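Local coordinates for protein nitrite oxidoreductase subunit A (Kuenenia stuttgartiensis, PDB 7B04) that belongs to the molybdopterin oxidoreductase family and houses a molybdenum atom, two copies of the organic ligand MD1 and an iron/sulfur cluster, at residues R220-R225 with Y240-C245; L649-V654 with E675-T680; E842-H847 with P866-D871; L857-V862 with V887-K892. All blocks are in the same frame, centred on the assembly; numbering follows the deposited sequence.

Contact 1 of 4, residues R220-R225 with Y240-C245; sequences RTFKGR and YRFNNC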
# COMPACT_ATOMS: atom_id res chain seq x y z
N ARG B 220 6.54 37.46 12.06
CA ARG B 220 6.83 36.22 12.77
C ARG B 220 5.56 35.47 13.16
O ARG B 220 5.65 34.35 13.68
CB ARG B 220 7.70 36.49 13.99
CG ARG B 220 9.17 36.62 13.58
CD ARG B 220 10.15 36.05 14.59
NE ARG B 220 11.52 36.21 14.11
CZ ARG B 220 12.58 36.46 14.88
NH1 ARG B 220 13.78 36.60 14.33
NH2 ARG B 220 12.44 36.58 16.20
N THR B 221 4.40 36.08 12.95
CA THR B 221 3.12 35.39 13.05
C THR B 221 2.76 34.65 11.77
O THR B 221 1.79 33.89 11.77
CB THR B 221 2.01 36.38 13.40
OG1 THR B 221 2.03 37.49 12.49
CG2 THR B 221 2.19 36.92 14.82
N PHE B 222 3.52 34.86 10.69
CA PHE B 222 3.34 34.10 9.47
C PHE B 222 4.12 32.80 9.57
O PHE B 222 5.33 32.81 9.86
CB PHE B 222 3.81 34.88 8.24
CG PHE B 222 3.59 34.15 6.93
CD1 PHE B 222 2.47 34.41 6.16
CD2 PHE B 222 4.50 33.21 6.46
CE1 PHE B 222 2.26 33.75 4.96
CE2 PHE B 222 4.30 32.55 5.27
CZ PHE B 222 3.17 32.82 4.52
N LYS B 223 3.45 31.69 9.33
CA LYS B 223 4.07 30.38 9.41
C LYS B 223 4.03 29.76 8.02
O LYS B 223 2.96 29.42 7.50
CB LYS B 223 3.35 29.51 10.44
CG LYS B 223 3.84 29.73 11.86
CD LYS B 223 3.52 31.09 12.44
CE LYS B 223 4.21 31.25 13.79
NZ LYS B 223 3.80 30.20 14.77
N GLY B 224 5.20 29.62 7.41
CA GLY B 224 5.30 29.06 6.09
C GLY B 224 6.01 27.72 6.10
O GLY B 224 7.18 27.62 6.46
N ARG B 225 5.28 26.67 5.74
CA ARG B 225 5.80 25.32 5.77
C ARG B 225 5.97 24.80 4.35
O ARG B 225 4.99 24.71 3.61
CB ARG B 225 4.87 24.40 6.54
CG ARG B 225 5.21 22.93 6.37
CD ARG B 225 4.87 22.12 7.62
NE ARG B 225 5.35 20.76 7.48
CZ ARG B 225 4.69 19.68 7.87
NH1 ARG B 225 3.50 19.78 8.45
NH2 ARG B 225 5.23 18.48 7.69
N TYR B 240 10.38 28.05 2.31
CA TYR B 240 11.33 28.64 3.24
C TYR B 240 11.98 29.88 2.64
O TYR B 240 12.30 30.83 3.37
CB TYR B 240 12.41 27.62 3.63
CG TYR B 240 11.91 26.49 4.50
CD1 TYR B 240 10.61 26.46 4.98
CD2 TYR B 240 12.76 25.45 4.87
CE1 TYR B 240 10.16 25.43 5.78
CE2 TYR B 240 12.33 24.42 5.67
CZ TYR B 240 11.03 24.41 6.12
OH TYR B 240 10.59 23.38 6.92
N ARG B 241 12.18 29.90 1.32
CA ARG B 241 12.66 31.11 0.66
C ARG B 241 11.61 32.21 0.72
O ARG B 241 11.94 33.38 0.92
CB ARG B 241 13.04 30.79 -0.79
CG ARG B 241 13.76 31.90 -1.53
CD ARG B 241 14.06 31.47 -2.95
NE ARG B 241 14.78 32.49 -3.70
CZ ARG B 241 16.10 32.58 -3.78
NH1 ARG B 241 16.86 31.70 -3.14
NH2 ARG B 241 16.67 33.54 -4.49
N PHE B 242 10.33 31.85 0.53
CA PHE B 242 9.25 32.82 0.63
C PHE B 242 9.21 33.45 2.02
O PHE B 242 9.05 34.67 2.16
CB PHE B 242 7.92 32.16 0.30
CG PHE B 242 6.75 33.11 0.31
CD1 PHE B 242 6.53 33.97 -0.75
CD2 PHE B 242 5.88 33.14 1.39
CE1 PHE B 242 5.45 34.84 -0.74
CE2 PHE B 242 4.81 34.01 1.41
CZ PHE B 242 4.60 34.86 0.35
N ASN B 243 9.35 32.60 3.02
CA ASN B 243 9.35 33.03 4.42
C ASN B 243 10.50 34.01 4.61
O ASN B 243 10.35 34.99 5.30
CB ASN B 243 9.62 31.82 5.29
CG ASN B 243 8.41 30.95 5.40
OD1 ASN B 243 7.32 31.41 5.18
ND2 ASN B 243 8.59 29.71 5.78
N ASN B 244 11.63 33.71 4.00
CA ASN B 244 12.79 34.61 4.13
C ASN B 244 12.47 35.97 3.51
O ASN B 244 12.80 36.96 4.10
CB ASN B 244 14.01 33.97 3.49
CG ASN B 244 15.26 34.72 3.84
OD1 ASN B 244 15.22 35.60 4.67
ND2 ASN B 244 16.35 34.39 3.20
N CYS B 245 11.80 35.96 2.37
CA CYS B 245 11.46 37.16 1.58
C CYS B 245 10.56 38.08 2.37
O CYS B 245 10.50 39.22 2.08
CB CYS B 245 10.68 36.73 0.36
SG CYS B 245 11.70 36.35 -1.07
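Phe-222 and Gly-224 meet Phe-242 and Asn-243 in a buried strand-on-helix contact, joining strand 222-226 to helix 238-254 of the beta-alpha-beta unit they form with strand 265-266. The helix runs back over the strand, with 156° between the two segment directions and 7.8 Å between their axes at closest approach. One hydrogen bond ties them: Asn-243 ND2 donates to Gly-224 O over 2.6 Å. The oxygen lies almost in the amide plane of Asn-243, while the donor is tilted 32° from the carbonyl plane of Gly-224. With no side chain on Gly-224, the amide can lie close against the strand backbone, and Asn-243 CG comes within 3.7 Å of Gly-224 CA. The other end of the amide, OD1, faces the ring edge of Phe-222 beside CE2. Phe-222 has CG anti to its backbone N (chi1 -177°), which starts the ring out toward the helix; its CZ reaches the edge of the Phe-242 ring, 3.7 Å from CE2. The two rings are inclined to each other without stacking, centroids 5.9 Å apart. Tyr-240 brings its ring edge up to the same carbonyl, CE1 lying 3.8 Å from Gly-224 O, and its hydroxyl goes on to Trp-267 O. Asn-243 ND2 has a second acceptor in Asn-266 OD1, so this amide joins the helix to both strands of the unit. Phe-222 also packs on Val-648 of strand 648-652, and Phe-242 on Met-741 and Leu-745 of helix 734-749.

Contact 2 of 4, residues L649-V654 with E675-T680; sequences LWFTNV and EQIMST. With MD1 (phosphoric acid 4-(2-amino-4-oxo-3,4,5,6,-tetrahydro-pteridin-6-yl)-2-hydroxy-3,4-dimercapto-but-3-en-yl ester guanylate ester), chain C.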
# COMPACT_ATOMS: atom_id res chain seq x y z
N LEU B 649 -0.92 31.19 7.82
CA LEU B 649 -0.35 29.87 7.62
C LEU B 649 -0.51 29.49 6.16
O LEU B 649 -1.58 29.68 5.58
CB LEU B 649 -1.01 28.83 8.52
CG LEU B 649 -0.62 27.37 8.32
CD1 LEU B 649 0.88 27.20 8.49
CD2 LEU B 649 -1.38 26.47 9.28
N TRP B 650 0.56 28.96 5.57
CA TRP B 650 0.50 28.47 4.20
C TRP B 650 1.46 27.30 4.03
O TRP B 650 2.63 27.40 4.43
CB TRP B 650 0.83 29.61 3.23
CG TRP B 650 0.82 29.26 1.79
CD1 TRP B 650 0.06 28.31 1.17
CD2 TRP B 650 1.59 29.89 0.76
NE1 TRP B 650 0.32 28.30 -0.18
CE2 TRP B 650 1.26 29.27 -0.45
CE3 TRP B 650 2.53 30.92 0.76
CZ2 TRP B 650 1.84 29.64 -1.66
CZ3 TRP B 650 3.11 31.29 -0.44
CH2 TRP B 650 2.76 30.65 -1.64
N PHE B 651 0.97 26.20 3.44
CA PHE B 651 1.74 24.96 3.37
C PHE B 651 1.49 24.20 2.08
O PHE B 651 0.34 24.10 1.63
CB PHE B 651 1.42 24.07 4.58
CG PHE B 651 -0.05 23.86 4.82
CD1 PHE B 651 -0.79 24.79 5.53
CD2 PHE B 651 -0.69 22.72 4.36
CE1 PHE B 651 -2.14 24.61 5.76
CE2 PHE B 651 -2.04 22.53 4.58
CZ PHE B 651 -2.77 23.48 5.28
N THR B 652 2.58 23.67 1.49
CA THR B 652 2.58 22.92 0.23
C THR B 652 2.99 21.47 0.51
O THR B 652 3.73 21.20 1.46
CB THR B 652 3.57 23.48 -0.83
OG1 THR B 652 4.93 23.35 -0.35
CG2 THR B 652 3.31 24.94 -1.09
N ASN B 653 2.60 20.55 -0.35
CA ASN B 653 3.00 19.13 -0.22
C ASN B 653 2.70 18.58 1.17
O ASN B 653 3.36 17.66 1.55
CB ASN B 653 4.47 18.94 -0.53
CG ASN B 653 4.81 17.66 -1.24
OD1 ASN B 653 5.87 17.11 -1.02
ND2 ASN B 653 3.99 17.20 -2.14
N VAL B 654 1.72 19.12 1.88
CA VAL B 654 1.36 18.51 3.18
C VAL B 654 -0.15 18.62 3.37
O VAL B 654 -0.69 19.56 2.86
CB VAL B 654 2.13 19.15 4.34
CG1 VAL B 654 3.24 18.26 4.81
CG2 VAL B 654 2.70 20.49 3.98
N GLU B 675 -5.96 33.60 11.49
CA GLU B 675 -6.63 34.54 10.55
C GLU B 675 -6.50 34.19 9.07
O GLU B 675 -7.28 34.72 8.30
CB GLU B 675 -6.24 35.96 10.91
CG GLU B 675 -6.29 36.18 12.39
CD GLU B 675 -6.16 37.63 12.75
OE1 GLU B 675 -6.02 38.41 11.85
OE2 GLU B 675 -6.20 37.95 13.94
N GLN B 676 -5.47 33.47 8.68
CA GLN B 676 -5.39 33.08 7.25
C GLN B 676 -4.76 31.70 7.13
O GLN B 676 -3.63 31.58 7.50
CB GLN B 676 -4.56 34.13 6.54
CG GLN B 676 -4.31 33.82 5.09
CD GLN B 676 -3.92 35.10 4.40
OE1 GLN B 676 -4.05 36.17 4.95
NE2 GLN B 676 -3.45 34.98 3.19
N ILE B 677 -5.47 30.72 6.56
CA ILE B 677 -4.94 29.38 6.35
C ILE B 677 -4.93 29.13 4.85
O ILE B 677 -5.95 29.34 4.17
CB ILE B 677 -5.77 28.31 7.08
CG1 ILE B 677 -5.66 28.48 8.60
CG2 ILE B 677 -5.33 26.92 6.66
CD1 ILE B 677 -6.80 29.27 9.20
N MET B 678 -3.80 28.67 4.33
CA MET B 678 -3.62 28.52 2.90
C MET B 678 -2.96 27.18 2.64
O MET B 678 -2.09 26.75 3.41
CB MET B 678 -2.78 29.65 2.32
CG MET B 678 -3.41 31.02 2.46
SD MET B 678 -2.21 32.33 2.21
CE MET B 678 -1.82 32.14 0.49
N SER B 679 -3.36 26.52 1.57
CA SER B 679 -2.80 25.22 1.23
C SER B 679 -2.61 25.11 -0.27
O SER B 679 -3.51 25.44 -1.05
CB SER B 679 -3.69 24.09 1.74
OG SER B 679 -3.17 22.83 1.33
N THR B 680 -1.43 24.67 -0.66
CA THR B 680 -1.15 24.25 -2.02
C THR B 680 -1.27 22.74 -2.12
O THR B 680 -0.73 22.01 -1.28
CB THR B 680 0.25 24.67 -2.45
OG1 THR B 680 0.33 26.10 -2.48
CG2 THR B 680 0.57 24.12 -3.81
PB MD1 C . 2.00 14.55 5.24
O3B MD1 C . 1.36 13.34 4.34
O1B MD1 C . 0.90 15.52 5.57
O2B MD1 C . 3.07 15.26 4.43
O3A MD1 C . 2.69 14.01 6.64
C10 MD1 C . 3.09 12.68 6.80
C11 MD1 C . 2.80 12.23 8.26
O11 MD1 C . 1.39 11.44 8.30
C12 MD1 C . 3.80 11.50 8.76
S12 MD1 C . 5.18 11.05 7.66
C13 MD1 C . 3.93 10.99 10.22
S13 MD1 C . 5.44 10.03 10.53
C14 MD1 C . 3.03 11.16 11.35
N15 MD1 C . 2.39 9.71 11.59
C16 MD1 C . 1.23 9.67 12.39
C15 MD1 C . 0.75 8.35 12.88
O14 MD1 C . 1.34 7.37 12.60
N17 MD1 C . -0.48 8.27 13.72
C17 MD1 C . -1.26 9.55 14.08
N16 MD1 C . -2.45 9.47 14.90
N18 MD1 C . -0.78 10.90 13.59
C20 MD1 C . 0.41 11.00 12.78
N8 MD1 C . 0.81 12.27 12.35
C7 MD1 C . 2.07 12.32 11.38
PA MD1 C . 0.77 13.56 2.81
O1A MD1 C . 0.88 12.28 2.01
O2A MD1 C . -0.67 13.95 2.94
O5' MD1 C . 1.50 14.79 1.99
C5' MD1 C . 1.20 14.87 0.62
C4' MD1 C . 0.08 15.93 0.36
O4' MD1 C . 0.54 16.90 -0.77
C1' MD1 C . -0.23 16.44 -2.04
N9 MD1 C . 0.69 16.30 -3.20
C4 MD1 C . 1.26 17.39 -3.70
N3 MD1 C . 1.16 18.81 -3.30
C2 MD1 C . 1.91 19.82 -4.04
N2 MD1 C . 1.81 21.21 -3.65
N1 MD1 C . 2.75 19.45 -5.15
C6 MD1 C . 2.85 18.07 -5.52
O6 MD1 C . 3.54 17.76 -6.43
C5 MD1 C . 2.05 17.01 -4.74
N7 MD1 C . 1.95 15.70 -4.87
C8 MD1 C . 1.11 15.24 -3.92
C2' MD1 C . -0.77 15.33 -1.74
O2' MD1 C . -2.06 15.20 -2.41
C3' MD1 C . -0.97 15.37 -0.10
O3' MD1 C . -2.16 16.16 0.21
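Trp-650 and Met-678 come from paired positions on neighbouring strands and cross at a slant, the thioether end of Met-678 coming over one face of the indole. Its CE lies 4.1 Å from the centroid of the five-membered ring, nearly on the ring normal, while SD sits more obliquely in a Met-aromatic contact. The bend in the Met-678 chain at chi3 (67°) places CE there. Further along, the indole turns its N-H to the next residue on the same face: Trp-650 NE1 donates to Thr-680 OG1 across 3.2 Å, with the oxygen tilted 21° out of the ring plane. Thr-652 lies alongside Thr-680, its CG2 packed against CB. Beneath these side chains strands 648-652 and 676-681 run parallel, as the two strands of a beta-alpha-beta unit crossing over through helix 663-670. Leu-649 N to Gln-676 O (2.8 Å), Phe-651 N to Met-678 O (3.1 Å) and Thr-680 N to Phe-651 O (2.9 Å) carry the ladder, whereas Met-678 N to Leu-649 O is weak. Leu-649, Phe-651, Ile-677 and Ser-679 occupy the other face. Phe-651 has CG between its backbone N and carbonyl carbon (chi1 50°). Ser-679 CA lies over the centre of its ring, and Ile-677 CG2 meets the rim at CE1, 4.0 Å away. At the C-terminal ends of the strands Asn-653, Val-654 and Thr-680 line the MD1 pocket. Thr-680 CG2 packs beside N2 of the guanine of MD1, and Val-654 CG1 turns to its phosphate oxygen O2B.

Contact 3 of 4, residues E842-H847 with P866-D871; sequences ENFIVH and PYIRPD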
# COMPACT_ATOMS: atom_id res chain seq x y z
N GLU B 842 17.09 11.53 33.79
CA GLU B 842 17.36 10.71 32.61
C GLU B 842 18.83 10.81 32.20
O GLU B 842 19.16 10.61 31.03
CB GLU B 842 16.44 11.11 31.46
CG GLU B 842 15.22 10.23 31.28
CD GLU B 842 14.09 10.95 30.56
OE1 GLU B 842 13.61 11.97 31.09
OE2 GLU B 842 13.70 10.50 29.47
N ASN B 843 19.71 11.13 33.14
CA ASN B 843 21.14 11.11 32.85
C ASN B 843 21.60 9.72 32.43
O ASN B 843 22.40 9.56 31.51
CB ASN B 843 21.94 11.61 34.05
CG ASN B 843 21.61 10.87 35.33
OD1 ASN B 843 20.82 9.92 35.33
ND2 ASN B 843 22.20 11.31 36.43
N PHE B 844 21.09 8.69 33.11
CA PHE B 844 21.30 7.31 32.71
C PHE B 844 20.23 6.88 31.72
O PHE B 844 19.14 7.45 31.66
CB PHE B 844 21.27 6.38 33.92
CG PHE B 844 22.51 6.43 34.77
CD1 PHE B 844 23.63 5.71 34.42
CD2 PHE B 844 22.54 7.20 35.92
CE1 PHE B 844 24.77 5.75 35.20
CE2 PHE B 844 23.68 7.25 36.70
CZ PHE B 844 24.79 6.52 36.34
N ILE B 845 20.56 5.86 30.93
CA ILE B 845 19.57 5.23 30.06
C ILE B 845 18.69 4.36 30.96
O ILE B 845 19.07 3.25 31.33
CB ILE B 845 20.22 4.42 28.93
CG1 ILE B 845 21.02 5.35 28.02
CG2 ILE B 845 19.16 3.67 28.14
CD1 ILE B 845 21.91 4.63 27.03
N VAL B 846 17.52 4.88 31.31
CA VAL B 846 16.62 4.24 32.25
C VAL B 846 15.29 3.98 31.55
O VAL B 846 14.93 4.67 30.59
CB VAL B 846 16.42 5.10 33.52
CG1 VAL B 846 15.66 6.38 33.19
CG2 VAL B 846 15.74 4.32 34.63
N HIS B 847 14.56 2.98 32.03
CA HIS B 847 13.21 2.72 31.55
C HIS B 847 12.22 3.59 32.32
O HIS B 847 12.29 3.68 33.55
CB HIS B 847 12.84 1.25 31.71
CG HIS B 847 11.41 0.95 31.35
ND1 HIS B 847 10.38 1.04 32.26
CD2 HIS B 847 10.85 0.59 30.17
CE1 HIS B 847 9.25 0.74 31.66
NE2 HIS B 847 9.50 0.46 30.39
N PRO B 866 21.03 5.17 43.19
CA PRO B 866 21.21 6.42 43.95
C PRO B 866 21.86 7.52 43.15
O PRO B 866 21.94 8.66 43.64
CB PRO B 866 22.10 5.99 45.12
CG PRO B 866 22.85 4.80 44.60
CD PRO B 866 21.90 4.09 43.68
N TYR B 867 22.31 7.23 41.93
CA TYR B 867 22.93 8.21 41.06
C TYR B 867 21.94 8.84 40.09
O TYR B 867 22.34 9.68 39.27
CB TYR B 867 24.09 7.55 40.31
CG TYR B 867 25.03 6.86 41.27
CD1 TYR B 867 25.40 7.48 42.46
CD2 TYR B 867 25.51 5.58 41.03
CE1 TYR B 867 26.24 6.87 43.36
CE2 TYR B 867 26.35 4.95 41.93
CZ TYR B 867 26.71 5.60 43.09
OH TYR B 867 27.55 4.99 43.99
N ILE B 868 20.68 8.43 40.14
CA ILE B 868 19.59 9.13 39.49
C ILE B 868 18.92 9.98 40.56
O ILE B 868 18.33 9.44 41.50
CB ILE B 868 18.59 8.16 38.84
CG1 ILE B 868 19.28 7.31 37.77
CG2 ILE B 868 17.42 8.93 38.24
CD1 ILE B 868 18.44 6.16 37.27
N ARG B 869 19.01 11.30 40.43
CA ARG B 869 18.49 12.23 41.43
C ARG B 869 17.59 13.25 40.75
O ARG B 869 17.97 14.41 40.57
CB ARG B 869 19.62 12.92 42.20
CG ARG B 869 20.90 12.12 42.25
CD ARG B 869 21.66 12.38 43.54
NE ARG B 869 22.91 11.62 43.59
CZ ARG B 869 24.11 12.17 43.70
NH1 ARG B 869 24.23 13.49 43.77
NH2 ARG B 869 25.19 11.41 43.73
N PRO B 870 16.40 12.84 40.34
CA PRO B 870 15.52 13.74 39.60
C PRO B 870 14.79 14.69 40.54
O PRO B 870 14.83 14.58 41.77
CB PRO B 870 14.53 12.80 38.92
CG PRO B 870 14.43 11.66 39.87
CD PRO B 870 15.80 11.50 40.49
N ASP B 871 14.12 15.68 39.95
CA ASP B 871 13.30 16.60 40.78
C ASP B 871 11.87 16.29 40.40
O ASP B 871 11.60 16.25 39.24
CB ASP B 871 13.68 18.07 40.57
CG ASP B 871 12.74 19.06 41.23
OD1 ASP B 871 11.70 18.64 41.68
OD2 ASP B 871 13.06 20.24 41.28
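Neither 842-847 nor 866-871 forms regular helix or strand, and the two backbones stay well apart, Asn-843 CA and Ile-868 CA being nearest at 7.1 Å. Side chains bridge the distance. Asn-843 ND2 donates to Tyr-867 O over 3.3 Å, in a bond with an angle of 161° at the hydrogen; the donor lies in the carbonyl plane, and the oxygen close to the amide plane. With Asn-843 CG tucked between its backbone N and carbonyl carbon (chi1 53°), the other end of this amide turns back on its own chain, where OD1 accepts from Phe-844 N at 2.6 Å, so both ends hold the group's rotation. Next to the amide, the Phe-844 ring slants against the other loop, CE2 at 3.6 Å from Tyr-867 CB and CD2 at 3.7 Å from Ile-868 CG1. Val-846 CG2 closes the row against Ile-868 CD1, 4.2 Å away. Met-484 and His-488 of helix 481-488 pack on these side chains. This is loop-on-loop packing beside the three-stranded mixed sheet: one loop leads into strand 847-848, and the other leaves strand 860-862 toward helix 882-887.

Contact 4 of 4, residues L857-V862 with V887-K892; sequences LPNAIV and VRNIKK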
# COMPACT_ATOMS: atom_id res chain seq x y z
N LEU B 857 1.80 4.01 37.16
CA LEU B 857 1.94 5.44 37.37
C LEU B 857 2.53 6.12 36.13
O LEU B 857 3.58 5.68 35.62
CB LEU B 857 2.85 5.72 38.56
CG LEU B 857 2.94 7.18 39.01
CD1 LEU B 857 1.65 7.60 39.71
CD2 LEU B 857 4.15 7.42 39.91
N PRO B 858 1.88 7.16 35.60
CA PRO B 858 2.39 7.83 34.40
C PRO B 858 3.76 8.45 34.64
O PRO B 858 3.99 9.12 35.65
CB PRO B 858 1.33 8.89 34.11
CG PRO B 858 0.09 8.38 34.77
CD PRO B 858 0.57 7.68 36.01
N ASN B 859 4.67 8.22 33.69
CA ASN B 859 5.98 8.88 33.66
C ASN B 859 6.82 8.55 34.89
O ASN B 859 7.60 9.38 35.36
CB ASN B 859 5.82 10.40 33.50
CG ASN B 859 7.02 11.03 32.83
OD1 ASN B 859 7.99 10.34 32.51
ND2 ASN B 859 6.96 12.34 32.62
N ALA B 860 6.67 7.35 35.43
CA ALA B 860 7.45 6.94 36.58
C ALA B 860 8.82 6.43 36.15
O ALA B 860 8.95 5.77 35.11
CB ALA B 860 6.72 5.86 37.38
N ILE B 861 9.84 6.73 36.94
CA ILE B 861 11.20 6.29 36.67
C ILE B 861 11.43 5.00 37.44
O ILE B 861 11.48 4.99 38.67
CB ILE B 861 12.23 7.36 37.06
CG1 ILE B 861 11.94 8.67 36.34
CG2 ILE B 861 13.64 6.87 36.75
CD1 ILE B 861 12.75 9.84 36.84
N VAL B 862 11.58 3.89 36.71
CA VAL B 862 11.75 2.58 37.31
C VAL B 862 13.25 2.37 37.52
O VAL B 862 13.96 1.95 36.60
CB VAL B 862 11.13 1.47 36.45
CG1 VAL B 862 11.50 0.10 36.99
CG2 VAL B 862 9.61 1.64 36.41
N VAL B 887 5.93 16.28 33.45
CA VAL B 887 7.14 16.69 34.14
C VAL B 887 7.30 16.01 35.50
O VAL B 887 8.23 16.34 36.24
CB VAL B 887 7.21 18.22 34.29
CG1 VAL B 887 7.34 18.88 32.92
CG2 VAL B 887 5.99 18.74 35.01
N ARG B 888 6.43 15.07 35.85
CA ARG B 888 6.57 14.36 37.12
C ARG B 888 7.70 13.35 36.99
O ARG B 888 7.52 12.25 36.46
CB ARG B 888 5.27 13.67 37.52
CG ARG B 888 5.29 13.19 38.96
CD ARG B 888 4.26 12.11 39.26
NE ARG B 888 2.88 12.54 39.05
CZ ARG B 888 2.02 11.91 38.27
NH1 ARG B 888 2.38 10.82 37.61
NH2 ARG B 888 0.78 12.37 38.14
N ASN B 889 8.88 13.72 37.49
CA ASN B 889 10.07 12.86 37.45
C ASN B 889 10.28 12.25 38.83
O ASN B 889 11.05 12.73 39.65
CB ASN B 889 11.28 13.66 36.99
CG ASN B 889 11.14 14.19 35.58
OD1 ASN B 889 10.70 13.48 34.68
ND2 ASN B 889 11.50 15.45 35.39
N ILE B 890 9.56 11.15 39.09
CA ILE B 890 9.62 10.45 40.37
C ILE B 890 10.32 9.12 40.17
O ILE B 890 9.90 8.30 39.34
CB ILE B 890 8.22 10.26 40.97
CG1 ILE B 890 7.70 11.58 41.53
CG2 ILE B 890 8.25 9.20 42.06
CD1 ILE B 890 6.32 11.49 42.13
N LYS B 891 11.39 8.90 40.92
CA LYS B 891 12.08 7.62 40.91
C LYS B 891 11.35 6.63 41.80
O LYS B 891 10.88 6.98 42.89
CB LYS B 891 13.53 7.79 41.38
CG LYS B 891 14.36 6.52 41.36
CD LYS B 891 15.83 6.82 41.60
CE LYS B 891 16.09 7.24 43.05
NZ LYS B 891 17.54 7.46 43.32
N LYS B 892 11.24 5.39 41.33
CA LYS B 892 10.49 4.36 42.04
C LYS B 892 11.00 3.00 41.59
O LYS B 892 11.34 2.81 40.42
CB LYS B 892 8.99 4.49 41.77
CG LYS B 892 8.11 3.71 42.74
CD LYS B 892 6.63 3.97 42.47
CE LYS B 892 6.23 5.38 42.88
NZ LYS B 892 6.22 5.56 44.35
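Ile-861 pairs with Ile-890 and Lys-892 in the short parallel ladder of a beta-alpha-beta unit, in which strand 860-862 leads through helix 882-887 to strand 890-892. The latter is an outer strand of a three-stranded mixed sheet with strand 847-848 on the far side. Ile-861 supplies both cross-strand bonds: its N donates to Ile-890 O at 2.9 Å, and its O accepts from Lys-892 N at 2.7 Å, nearly along the C=O axis. The strand directions differ by 37°. Before the ladder, the chain makes a type II beta turn from Leu-857 to Ala-860, with Asn-859 at the position of positive phi (62°). Asn-859 ND2 bonds to Arg-885 O, tying the turn to helix 882-887. Arg-888 bends at chi3 (-61°), and its NH1 comes up to the turn, 3.1 Å from Pro-858 O at the guanidinium edge and 3.9 Å from Leu-857 CD1. Weak bonds from NE to Pro-876 O and from NH2 to Ala-879 O hold the rest of that guanidinium. Ile-861 CD1 packs on the backbone of Asn-889 and on its CB, 4.1 Å away, while the Asn-889 amide bonds to Arg-848. The Lys-892 chain crosses Leu-857 at about a right angle, its CE 4.2 Å from Leu-857 CD2, and carries NZ on to a salt bridge with Glu-877 OE2.

In the fold
From the N terminus, contact 1 comes first, closing the short loop between strand 222-226 and helix 238-254. Some four hundred residues later contact 2 closes the crossover through helix 663-670. The two follow in series yet adjoin in space, since strands 222-226 and 648-652 are neighbours in one mixed sheet, joined by backbone bonds of Trp-650 with Lys-223 and Arg-225. Well away from both, contact 3 closes the stretch holding strands 847-848 and 860-862, and contact 4 the crossover through helix 882-887; their segments alternate, so these loops cross rather than nest. Lys-891 NZ ties loop 866-871 to strand 890-892, while His-847 pairs with Val-862 within the small three-stranded sheet.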